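Local coordinates for protein VP5 (Halorubrum pleomorphic virus 6, PDB 6QGL) that is an envelope protein of an archaeal pleomorphic virus and probably drives fusion of the viral membrane with that of the host, at residues Ala8-Ile20 with Thr436-Thr448. Sequence-based numbering, arbitrary orientation.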
loop_
_atom_site.group_PDB
_atom_site.type_symbol
_atom_site.label_atom_id
_atom_site.label_comp_id
_atom_site.label_asym_id
_atom_site.label_seq_id
_atom_site.Cartn_x
_atom_site.Cartn_y
_atom_site.Cartn_z
ATOM N N ALA A 8 -10.151 3.320 -0.991
ATOM C CA ALA A 8 -10.584 4.110 0.162
ATOM C C ALA A 8 -11.099 3.224 1.314
ATOM O O ALA A 8 -12.006 3.619 2.055
ATOM C CB ALA A 8 -11.647 5.116 -0.271
ATOM N N ILE A 9 -10.496 2.028 1.470
ATOM C CA ILE A 9 -10.871 1.004 2.463
ATOM C C ILE A 9 -9.580 0.406 3.035
ATOM O O ILE A 9 -8.755 -0.084 2.272
ATOM C CB ILE A 9 -11.772 -0.121 1.826
ATOM C CG1 ILE A 9 -13.069 0.429 1.180
ATOM C CG2 ILE A 9 -12.089 -1.238 2.840
ATOM C CD1 ILE A 9 -13.697 -0.508 0.127
ATOM N N GLY A 10 -9.436 0.433 4.358
ATOM C CA GLY A 10 -8.256 -0.119 5.035
ATOM C C GLY A 10 -8.571 -0.843 6.324
ATOM O O GLY A 10 -9.337 -1.804 6.317
ATOM N N ALA A 11 -7.955 -0.398 7.441
ATOM C CA ALA A 11 -8.182 -0.976 8.775
ATOM C C ALA A 11 -9.615 -0.653 9.149
ATOM O O ALA A 11 -10.050 0.479 8.936
ATOM C CB ALA A 11 -7.213 -0.369 9.777
ATOM N N ALA A 12 -10.387 -1.629 9.659
ATOM C CA ALA A 12 -11.801 -1.406 10.006
ATOM C C ALA A 12 -11.982 -0.134 10.857
ATOM O O ALA A 12 -12.969 0.597 10.705
ATOM C CB ALA A 12 -12.351 -2.621 10.732
ATOM N N ALA A 13 -10.977 0.158 11.713
ATOM C CA ALA A 13 -10.945 1.318 12.590
ATOM C C ALA A 13 -10.649 2.610 11.858
ATOM O O ALA A 13 -11.057 3.650 12.323
ATOM C CB ALA A 13 -9.920 1.113 13.695
ATOM N N ILE A 14 -9.866 2.594 10.793
ATOM C CA ILE A 14 -9.559 3.835 10.077
ATOM C C ILE A 14 -9.775 3.581 8.588
ATOM O O ILE A 14 -9.216 2.607 8.062
ATOM C CB ILE A 14 -8.140 4.410 10.387
ATOM C CG1 ILE A 14 -7.843 4.434 11.898
ATOM C CG2 ILE A 14 -7.953 5.812 9.792
ATOM C CD1 ILE A 14 -6.419 4.468 12.193
ATOM N N SER A 15 -10.570 4.427 7.901
ATOM C CA SER A 15 -10.847 4.304 6.461
ATOM C C SER A 15 -9.540 4.276 5.646
ATOM O O SER A 15 -9.521 3.759 4.528
ATOM C CB SER A 15 -11.759 5.440 6.010
ATOM O OG SER A 15 -13.011 5.372 6.675
ATOM N N ALA A 16 -8.446 4.790 6.253
ATOM C CA ALA A 16 -7.093 4.841 5.713
ATOM C C ALA A 16 -6.548 3.468 5.336
ATOM O O ALA A 16 -6.639 2.530 6.134
ATOM C CB ALA A 16 -6.157 5.489 6.714
ATOM N N VAL A 17 -5.963 3.378 4.123
ATOM C CA VAL A 17 -5.326 2.187 3.548
ATOM C C VAL A 17 -4.071 1.900 4.381
ATOM O O VAL A 17 -3.156 2.719 4.414
ATOM C CB VAL A 17 -4.998 2.384 2.033
ATOM C CG1 VAL A 17 -4.188 1.214 1.477
ATOM C CG2 VAL A 17 -6.267 2.591 1.211
ATOM N N GLY A 18 -4.071 0.770 5.079
ATOM C CA GLY A 18 -2.982 0.381 5.967
ATOM C C GLY A 18 -1.940 -0.545 5.390
ATOM O O GLY A 18 -2.126 -1.092 4.301
ATOM N N GLY A 19 -0.851 -0.717 6.142
ATOM C CA GLY A 19 0.278 -1.577 5.793
ATOM C C GLY A 19 0.924 -1.239 4.467
ATOM O O GLY A 19 1.250 -2.144 3.691
ATOM N N ILE A 20 1.091 0.071 4.198
ATOM C CA ILE A 20 1.668 0.599 2.961
ATOM C C ILE A 20 3.140 0.221 2.827
ATOM O O ILE A 20 3.932 0.529 3.717
ATOM C CB ILE A 20 1.423 2.129 2.820
ATOM C CG1 ILE A 20 -0.080 2.444 2.707
ATOM C CG2 ILE A 20 2.203 2.726 1.633
ATOM C CD1 ILE A 20 -0.388 3.845 2.843
ATOM N N THR A 436 5.049 -2.077 20.947
ATOM C CA THR A 436 4.983 -0.896 20.084
ATOM C C THR A 436 5.177 -1.353 18.638
ATOM O O THR A 436 6.259 -1.832 18.282
ATOM C CB THR A 436 6.016 0.172 20.503
ATOM O OG1 THR A 436 7.328 -0.378 20.416
ATOM C CG2 THR A 436 5.760 0.733 21.902
ATOM N N THR A 437 4.105 -1.276 17.834
ATOM C CA THR A 437 4.121 -1.685 16.429
ATOM C C THR A 437 3.812 -0.496 15.527
ATOM O O THR A 437 2.682 -0.003 15.519
ATOM C CB THR A 437 3.179 -2.879 16.174
ATOM O OG1 THR A 437 1.845 -2.513 16.527
ATOM C CG2 THR A 437 3.599 -4.143 16.920
ATOM N N TYR A 438 4.823 -0.022 14.786
ATOM C CA TYR A 438 4.665 1.102 13.867
ATOM C C TYR A 438 4.060 0.661 12.542
ATOM O O TYR A 438 4.323 -0.450 12.072
ATOM C CB TYR A 438 5.994 1.837 13.648
ATOM C CG TYR A 438 6.380 2.736 14.801
ATOM C CD1 TYR A 438 5.779 3.981 14.973
ATOM C CD2 TYR A 438 7.351 2.348 15.719
ATOM C CE1 TYR A 438 6.123 4.810 16.038
ATOM C CE2 TYR A 438 7.704 3.170 16.789
ATOM C CZ TYR A 438 7.090 4.402 16.943
ATOM O OH TYR A 438 7.434 5.219 17.994
ATOM N N ASP A 439 3.231 1.532 11.953
ATOM C CA ASP A 439 2.553 1.288 10.682
ATOM C C ASP A 439 2.310 2.606 9.954
ATOM O O ASP A 439 2.116 3.641 10.601
ATOM C CB ASP A 439 1.225 0.547 10.916
ATOM C CG ASP A 439 0.625 -0.138 9.701
ATOM O OD1 ASP A 439 1.376 -0.417 8.741
ATOM O OD2 ASP A 439 -0.594 -0.421 9.723
ATOM N N THR A 440 2.335 2.567 8.608
ATOM C CA THR A 440 2.106 3.730 7.752
ATOM C C THR A 440 0.771 3.556 7.031
ATOM O O THR A 440 0.607 2.617 6.250
ATOM C CB THR A 440 3.302 3.951 6.810
ATOM O OG1 THR A 440 4.500 4.058 7.587
ATOM C CG2 THR A 440 3.138 5.179 5.907
ATOM N N LEU A 441 -0.184 4.454 7.323
ATOM C CA LEU A 441 -1.533 4.467 6.751
ATOM C C LEU A 441 -1.703 5.620 5.760
ATOM O O LEU A 441 -1.129 6.683 5.964
ATOM C CB LEU A 441 -2.604 4.646 7.860
ATOM C CG LEU A 441 -2.707 3.642 9.015
ATOM C CD1 LEU A 441 -3.613 4.170 10.092
ATOM C CD2 LEU A 441 -3.214 2.301 8.556
ATOM N N GLN A 442 -2.548 5.435 4.732
ATOM C CA GLN A 442 -2.895 6.494 3.782
ATOM C C GLN A 442 -4.324 6.904 4.111
ATOM O O GLN A 442 -5.263 6.237 3.673
ATOM C CB GLN A 442 -2.772 6.039 2.314
ATOM C CG GLN A 442 -2.973 7.176 1.312
ATOM C CD GLN A 442 -2.941 6.723 -0.124
ATOM O OE1 GLN A 442 -2.006 6.057 -0.577
ATOM N NE2 GLN A 442 -3.951 7.109 -0.884
ATOM N N LEU A 443 -4.483 7.973 4.920
ATOM C CA LEU A 443 -5.777 8.493 5.377
ATOM C C LEU A 443 -6.701 8.815 4.215
ATOM O O LEU A 443 -6.340 9.615 3.355
ATOM C CB LEU A 443 -5.613 9.698 6.324
ATOM C CG LEU A 443 -4.575 9.576 7.455
ATOM C CD1 LEU A 443 -4.389 10.898 8.156
ATOM C CD2 LEU A 443 -4.955 8.505 8.470
ATOM N N LYS A 444 -7.855 8.127 4.154
ATOM C CA LYS A 444 -8.849 8.284 3.085
ATOM C C LYS A 444 -10.119 8.977 3.571
ATOM O O LYS A 444 -10.772 9.679 2.795
ATOM C CB LYS A 444 -9.195 6.925 2.452
ATOM C CG LYS A 444 -8.034 6.249 1.721
ATOM C CD LYS A 444 -7.874 6.738 0.284
ATOM C CE LYS A 444 -7.032 5.792 -0.529
ATOM N NZ LYS A 444 -6.838 6.280 -1.919
ATOM N N GLY A 445 -10.456 8.759 4.839
ATOM C CA GLY A 445 -11.630 9.337 5.475
ATOM C C GLY A 445 -11.307 10.544 6.327
ATOM O O GLY A 445 -10.162 10.713 6.761
ATOM N N ALA A 446 -12.335 11.378 6.575
ATOM C CA ALA A 446 -12.272 12.609 7.361
ATOM C C ALA A 446 -11.660 12.417 8.748
ATOM O O ALA A 446 -12.021 11.486 9.474
ATOM C CB ALA A 446 -13.654 13.233 7.472
ATOM N N PHE A 447 -10.706 13.295 9.088
ATOM C CA PHE A 447 -9.990 13.291 10.358
ATOM C C PHE A 447 -9.926 14.695 10.948
ATOM O O PHE A 447 -9.986 15.680 10.209
ATOM C CB PHE A 447 -8.565 12.727 10.170
ATOM C CG PHE A 447 -7.643 13.498 9.245
ATOM C CD1 PHE A 447 -6.916 14.591 9.709
ATOM C CD2 PHE A 447 -7.452 13.091 7.930
ATOM C CE1 PHE A 447 -6.057 15.295 8.860
ATOM C CE2 PHE A 447 -6.580 13.789 7.085
ATOM C CZ PHE A 447 -5.892 14.887 7.555
ATOM N N THR A 448 -9.777 14.786 12.276
ATOM C CA THR A 448 -9.633 16.069 12.967
ATOM C C THR A 448 -8.318 16.050 13.748
ATOM O O THR A 448 -8.034 15.076 14.453
ATOM C CB THR A 448 -10.861 16.418 13.841
ATOM O OG1 THR A 448 -10.941 15.527 14.941
ATOM C CG2 THR A 448 -12.158 16.336 13.097
#
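Leu-441 carries its CG beside the backbone N (chi1 -58°), and its two methyls part towards Gly-18 and Ile-14. In Ile-14, chi1 of -47° likewise sets CG1 beside the backbone N. Its CD1 meets Leu-441 CD1 at 3.5 Å, and the two side chains cross at about a right angle. The other methyl of Leu-441 rests on the bare CA of Gly-18. Ala-16 joins this apolar cluster. Its CB lies 3.8 Å from Leu-441 CB and also touches Leu-443 CD2. Ile-311 on strand 305-311 and Leu-318 on strand 317-324, further into the same sheet, also touch Ile-14.

The backbones meet in a single antiparallel bridge, with Val-17 and Gln-442 as a hydrogen-bonded pair. Gln-442 N gives a bond of 2.8 Å to Val-17 O. Val-17 N returns one of 3.0 Å to Gln-442 O, arriving from above the carbonyl plane. Strand 438-443 is an outermost strand of a six-stranded antiparallel sheet, and its inner neighbour is strand 347-352. The N-terminal loop therefore lies along an edge strand. Residues 8-20 fall within a predicted transmembrane helix, yet here they form no regular helix and line the edge of the sheet.

Further along, Ile-20 N makes a weak bond of 3.3 Å to Thr-440 O. Ile-20 CD1 reaches across to the backbone N and CB of Gln-442. At the other end the bent chain of Lys-444 runs past Ala-8, its CG 3.7 Å from Ala-8 CA. Its CE touches Val-17 CG2, and NZ forms a long, weak ion pair with Asp-67.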